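Local coordinates for probable branched-chain amino acid ABC transporter, amino acid binding protein (Thermus thermophilus, PDB 3LKB) that probably captures branched-chain amino acids such as valine as the substrate-binding protein of an ABC transporter, at residues Q5-P19 against G46-Y58. The protein carries 2 engineered substitutions. Numbering follows the deposited sequence.
With VAL (valine), chain C.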
loop_
_atom_site.group_PDB
_atom_site.type_symbol
_atom_site.label_atom_id
_atom_site.label_comp_id
_atom_site.label_asym_id
_atom_site.label_seq_id
_atom_site.Cartn_x
_atom_site.Cartn_y
_atom_site.Cartn_z
ATOM N N GLN A 5 -8.164 -1.675 35.319
ATOM C CA GLN A 5 -7.769 -1.765 33.919
ATOM C C GLN A 5 -6.461 -2.522 33.725
ATOM O O GLN A 5 -5.478 -2.250 34.407
ATOM C CB GLN A 5 -7.597 -0.361 33.336
ATOM C CG GLN A 5 -8.911 0.384 32.955
ATOM C CD GLN A 5 -8.635 1.822 32.450
ATOM O OE1 GLN A 5 -9.334 2.326 31.560
ATOM N NE2 GLN A 5 -7.606 2.475 33.009
ATOM N N GLN A 6 -6.442 -3.463 32.791
ATOM C CA GLN A 6 -5.187 -4.082 32.336
ATOM C C GLN A 6 -4.947 -3.853 30.834
ATOM O O GLN A 6 -5.877 -3.635 30.047
ATOM C CB GLN A 6 -5.166 -5.572 32.655
ATOM C CG GLN A 6 -6.253 -6.333 31.920
ATOM C CD GLN A 6 -6.271 -7.804 32.273
ATOM O OE1 GLN A 6 -5.312 -8.536 32.005
ATOM N NE2 GLN A 6 -7.367 -8.247 32.895
ATOM N N GLN A 7 -3.680 -3.888 30.444
ATOM C CA GLN A 7 -3.330 -3.751 29.045
ATOM C C GLN A 7 -3.240 -5.134 28.366
ATOM O O GLN A 7 -2.582 -6.073 28.890
ATOM C CB GLN A 7 -2.023 -2.980 28.899
ATOM C CG GLN A 7 -1.717 -2.664 27.446
ATOM C CD GLN A 7 -0.511 -1.767 27.276
ATOM O OE1 GLN A 7 -0.617 -0.707 26.634
ATOM N NE2 GLN A 7 0.647 -2.181 27.828
ATOM N N VAL A 8 -3.918 -5.240 27.220
ATOM C CA VAL A 8 -3.844 -6.417 26.375
ATOM C C VAL A 8 -3.496 -6.072 24.888
ATOM O O VAL A 8 -4.143 -5.221 24.236
ATOM C CB VAL A 8 -5.137 -7.279 26.459
ATOM C CG1 VAL A 8 -5.161 -8.333 25.338
ATOM C CG2 VAL A 8 -5.274 -7.939 27.839
ATOM N N THR A 9 -2.465 -6.745 24.381
ATOM C CA THR A 9 -2.004 -6.525 23.042
ATOM C C THR A 9 -2.656 -7.402 21.993
ATOM O O THR A 9 -2.719 -8.647 22.088
ATOM C CB THR A 9 -0.520 -6.591 22.941
ATOM O OG1 THR A 9 0.020 -5.501 23.717
ATOM C CG2 THR A 9 -0.105 -6.407 21.455
ATOM N N LEU A 10 -3.178 -6.700 20.998
ATOM C CA LEU A 10 -3.798 -7.320 19.867
ATOM C C LEU A 10 -2.800 -7.088 18.743
ATOM O O LEU A 10 -2.562 -5.957 18.361
ATOM C CB LEU A 10 -5.126 -6.637 19.595
ATOM C CG LEU A 10 -6.111 -7.551 18.866
ATOM C CD1 LEU A 10 -6.211 -8.848 19.635
ATOM C CD2 LEU A 10 -7.449 -6.896 18.772
ATOM N N PHE A 11 -2.175 -8.160 18.264
ATOM C CA PHE A 11 -1.076 -8.031 17.336
ATOM C C PHE A 11 -1.384 -8.713 15.995
ATOM O O PHE A 11 -1.788 -9.865 15.936
ATOM C CB PHE A 11 0.222 -8.524 18.001
ATOM C CG PHE A 11 1.317 -8.942 17.037
ATOM C CD1 PHE A 11 2.248 -8.013 16.557
ATOM C CD2 PHE A 11 1.436 -10.265 16.635
ATOM C CE1 PHE A 11 3.283 -8.404 15.702
ATOM C CE2 PHE A 11 2.449 -10.666 15.799
ATOM C CZ PHE A 11 3.386 -9.714 15.322
ATOM N N TRP A 12 -1.228 -7.972 14.910
ATOM C CA TRP A 12 -1.353 -8.535 13.570
ATOM C C TRP A 12 -0.081 -8.217 12.846
ATOM O O TRP A 12 0.507 -7.130 13.035
ATOM C CB TRP A 12 -2.525 -7.885 12.858
ATOM C CG TRP A 12 -2.710 -8.271 11.419
ATOM C CD1 TRP A 12 -3.357 -9.354 10.968
ATOM C CD2 TRP A 12 -2.221 -7.568 10.244
ATOM N NE1 TRP A 12 -3.333 -9.388 9.587
ATOM C CE2 TRP A 12 -2.646 -8.307 9.117
ATOM C CE3 TRP A 12 -1.444 -6.420 10.050
ATOM C CZ2 TRP A 12 -2.371 -7.923 7.813
ATOM C CZ3 TRP A 12 -1.149 -6.030 8.744
ATOM C CH2 TRP A 12 -1.632 -6.780 7.637
ATOM N N SER A 13 0.388 -9.173 12.061
ATOM C CA SER A 13 1.551 -8.940 11.182
ATOM C C SER A 13 1.170 -9.407 9.791
ATOM O O SER A 13 0.765 -10.539 9.624
ATOM C CB SER A 13 2.785 -9.709 11.689
ATOM O OG SER A 13 3.777 -9.835 10.687
ATOM N N GLY A 14 1.280 -8.532 8.797
ATOM C CA GLY A 14 0.904 -8.860 7.422
ATOM C C GLY A 14 1.355 -7.766 6.476
ATOM O O GLY A 14 2.113 -6.855 6.860
ATOM N N ALA A 15 0.946 -7.900 5.217
ATOM C CA ALA A 15 1.413 -7.098 4.109
ATOM C C ALA A 15 0.535 -5.859 3.869
ATOM O O ALA A 15 -0.360 -5.903 2.998
ATOM C CB ALA A 15 1.427 -7.946 2.850
ATOM N N ILE A 16 0.805 -4.780 4.620
ATOM C CA ILE A 16 0.186 -3.475 4.395
ATOM C C ILE A 16 0.765 -2.938 3.068
ATOM O O ILE A 16 0.072 -2.243 2.293
ATOM C CB ILE A 16 0.453 -2.511 5.607
ATOM C CG1 ILE A 16 -0.378 -2.901 6.825
ATOM C CG2 ILE A 16 -0.026 -1.122 5.324
ATOM C CD1 ILE A 16 0.370 -2.706 8.131
ATOM N N THR A 17 2.026 -3.305 2.779
ATOM C CA THR A 17 2.615 -2.998 1.490
ATOM C C THR A 17 3.314 -4.215 0.993
ATOM O O THR A 17 3.339 -5.214 1.704
ATOM C CB THR A 17 3.573 -1.802 1.552
ATOM O OG1 THR A 17 4.760 -2.136 2.320
ATOM C CG2 THR A 17 2.824 -0.593 2.163
ATOM N N GLY A 18 3.855 -4.155 -0.235
ATOM C CA GLY A 18 4.524 -5.295 -0.843
ATOM C C GLY A 18 3.543 -6.269 -1.432
ATOM O O GLY A 18 2.372 -5.947 -1.591
ATOM N N PRO A 19 4.014 -7.469 -1.775
ATOM C CA PRO A 19 3.185 -8.442 -2.505
ATOM C C PRO A 19 1.890 -8.753 -1.760
ATOM O O PRO A 19 1.927 -8.921 -0.531
ATOM C CB PRO A 19 4.072 -9.714 -2.549
ATOM C CG PRO A 19 5.495 -9.227 -2.326
ATOM C CD PRO A 19 5.357 -7.988 -1.452
ATOM N N GLY A 46 -12.726 -3.689 31.637
ATOM C CA GLY A 46 -11.487 -3.780 32.385
ATOM C C GLY A 46 -10.243 -3.988 31.531
ATOM O O GLY A 46 -9.189 -4.288 32.065
ATOM N N VAL A 47 -10.356 -3.855 30.210
ATOM C CA VAL A 47 -9.220 -4.127 29.333
ATOM C C VAL A 47 -8.995 -2.979 28.352
ATOM O O VAL A 47 -9.911 -2.582 27.626
ATOM C CB VAL A 47 -9.460 -5.413 28.533
ATOM C CG1 VAL A 47 -8.416 -5.578 27.423
ATOM C CG2 VAL A 47 -9.454 -6.592 29.429
ATOM N N VAL A 48 -7.800 -2.415 28.314
ATOM C CA VAL A 48 -7.511 -1.535 27.162
ATOM C C VAL A 48 -6.623 -2.271 26.174
ATOM O O VAL A 48 -5.611 -2.870 26.561
ATOM C CB VAL A 48 -7.058 -0.072 27.535
ATOM C CG1 VAL A 48 -7.431 0.249 28.963
ATOM C CG2 VAL A 48 -5.576 0.152 27.344
ATOM N N PHE A 49 -7.056 -2.309 24.917
ATOM C CA PHE A 49 -6.265 -2.974 23.897
ATOM C C PHE A 49 -5.135 -2.072 23.429
ATOM O O PHE A 49 -5.339 -0.910 23.085
ATOM C CB PHE A 49 -7.105 -3.480 22.715
ATOM C CG PHE A 49 -8.044 -4.616 23.081
ATOM C CD1 PHE A 49 -7.596 -5.936 23.105
ATOM C CD2 PHE A 49 -9.367 -4.357 23.418
ATOM C CE1 PHE A 49 -8.453 -6.977 23.449
ATOM C CE2 PHE A 49 -10.242 -5.391 23.769
ATOM C CZ PHE A 49 -9.796 -6.699 23.787
ATOM N N ASN A 50 -3.938 -2.622 23.484
ATOM C CA ASN A 50 -2.813 -2.074 22.790
ATOM C C ASN A 50 -2.775 -2.707 21.362
ATOM O O ASN A 50 -2.607 -3.928 21.160
ATOM C CB ASN A 50 -1.554 -2.382 23.604
ATOM C CG ASN A 50 -0.316 -1.885 22.953
ATOM O OD1 ASN A 50 -0.312 -0.781 22.454
ATOM N ND2 ASN A 50 0.756 -2.699 22.942
ATOM N N CYS A 51 -2.975 -1.859 20.374
ATOM C CA CYS A 51 -3.138 -2.317 19.013
ATOM C C CYS A 51 -1.818 -2.293 18.256
ATOM O O CYS A 51 -1.304 -1.241 17.985
ATOM C CB CYS A 51 -4.090 -1.414 18.279
ATOM S SG CYS A 51 -4.207 -2.028 16.569
ATOM N N VAL A 52 -1.272 -3.452 17.933
ATOM C CA VAL A 52 -0.032 -3.495 17.231
ATOM C C VAL A 52 -0.216 -4.153 15.864
ATOM O O VAL A 52 -0.514 -5.349 15.760
ATOM C CB VAL A 52 1.046 -4.154 18.056
ATOM C CG1 VAL A 52 2.321 -4.219 17.262
ATOM C CG2 VAL A 52 1.223 -3.369 19.384
ATOM N N VAL A 53 -0.057 -3.327 14.828
ATOM C CA VAL A 53 -0.267 -3.706 13.443
ATOM C C VAL A 53 1.034 -3.509 12.689
ATOM O O VAL A 53 1.431 -2.366 12.455
ATOM C CB VAL A 53 -1.362 -2.826 12.818
ATOM C CG1 VAL A 53 -1.279 -2.875 11.311
ATOM C CG2 VAL A 53 -2.741 -3.288 13.308
ATOM N N ARG A 54 1.696 -4.615 12.328
ATOM C CA ARG A 54 3.022 -4.558 11.677
ATOM C C ARG A 54 2.917 -4.930 10.202
ATOM O O ARG A 54 2.238 -5.898 9.820
ATOM C CB ARG A 54 4.016 -5.531 12.349
ATOM C CG ARG A 54 4.081 -5.438 13.880
ATOM C CD ARG A 54 5.387 -4.873 14.364
ATOM N NE ARG A 54 5.287 -3.486 14.783
ATOM C CZ ARG A 54 5.704 -3.012 15.965
ATOM N NH1 ARG A 54 6.244 -3.818 16.876
ATOM N NH2 ARG A 54 5.600 -1.713 16.217
ATOM N N ASP A 55 3.579 -4.151 9.374
ATOM C CA ASP A 55 3.739 -4.443 8.005
ATOM C C ASP A 55 4.985 -5.297 7.821
ATOM O O ASP A 55 6.090 -4.776 7.904
ATOM C CB ASP A 55 3.941 -3.122 7.266
ATOM C CG ASP A 55 4.124 -3.308 5.745
ATOM O OD1 ASP A 55 3.753 -4.360 5.162
ATOM O OD2 ASP A 55 4.647 -2.371 5.125
ATOM N N ASP A 56 4.802 -6.596 7.548
ATOM C CA ASP A 56 5.906 -7.482 7.222
ATOM C C ASP A 56 6.211 -7.572 5.741
ATOM O O ASP A 56 7.125 -8.293 5.367
ATOM C CB ASP A 56 5.659 -8.900 7.755
ATOM C CG ASP A 56 4.367 -9.558 7.180
ATOM O OD1 ASP A 56 3.985 -9.298 6.001
ATOM O OD2 ASP A 56 3.740 -10.353 7.941
ATOM N N GLN A 57 5.426 -6.880 4.908
ATOM C CA GLN A 57 5.575 -6.883 3.439
ATOM C C GLN A 57 5.678 -8.277 2.796
ATOM O O GLN A 57 6.317 -8.447 1.756
ATOM C CB GLN A 57 6.759 -6.014 3.030
ATOM C CG GLN A 57 6.576 -4.566 3.519
ATOM C CD GLN A 57 7.590 -3.619 2.983
ATOM O OE1 GLN A 57 8.792 -3.838 3.139
ATOM N NE2 GLN A 57 7.122 -2.543 2.333
ATOM N N TYR A 58 5.026 -9.257 3.410
ATOM C CA TYR A 58 4.996 -10.611 2.872
ATOM C C TYR A 58 6.361 -11.257 2.966
ATOM O O TYR A 58 6.651 -12.141 2.202
ATOM C CB TYR A 58 4.560 -10.613 1.387
ATOM C CG TYR A 58 3.670 -11.775 1.029
ATOM C CD1 TYR A 58 2.489 -11.984 1.721
ATOM C CD2 TYR A 58 4.015 -12.681 0.024
ATOM C CE1 TYR A 58 1.676 -13.044 1.424
ATOM C CE2 TYR A 58 3.189 -13.770 -0.281
ATOM C CZ TYR A 58 2.017 -13.924 0.419
ATOM O OH TYR A 58 1.173 -14.944 0.158
HETATM N N VAL C . -2.711 -13.481 0.489
HETATM C CA VAL C . -3.079 -14.569 1.474
HETATM C C VAL C . -3.074 -14.137 2.900
HETATM O O VAL C . -4.149 -13.768 3.317
HETATM C CB VAL C . -2.161 -15.769 1.426
HETATM C CG1 VAL C . -0.816 -15.456 1.870
HETATM C CG2 VAL C . -2.696 -16.752 2.264
#
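Asp-55, the last residue of strand 47-55, meets Thr-17, three residues past the end of strand 6-14, where side-chain bonds add to the parallel ladder of backbone hydrogen bonds. The carboxylate, with CG anti to the backbone N (chi1 -180°), lies against the loop that follows strand 6-14. Its OD2 accepts from Thr-17 OG1 at 2.8 Å through the syn lone pair. OD1 is gripped from opposite faces of the carboxylate plane, by Thr-17 N at 3.1 Å and by Gln-57 N, the latter closing an Asx turn. With an alanine in place of Asp-55, the Thr-17 hydroxyl and both amides would probably lose this shared acceptor, and the loop its tie to the neighbouring strand. Asp-56 works alongside, its OD2 met on the anti side, somewhat out of plane, by Ser-13 OG (2.8 Å), and hydrogen-bonded also to Thr-63 OG1. Within the ladder, Asn-50 ND2 donates to Thr-9 OG1 at 3.0 Å, nearly in its amide plane, while Val-52 CG1 meets the edge of the Phe-11 ring. In this right-handed beta-alpha-beta unit, residues after strand 47-55 bring Tyr-58 into the valine pocket. Helices 21-41 and 285-308 cover Leu-10 and Phe-49; helix 60-72 packs on Phe-11, whose backbone bonds Leu-80 of strand 79-81.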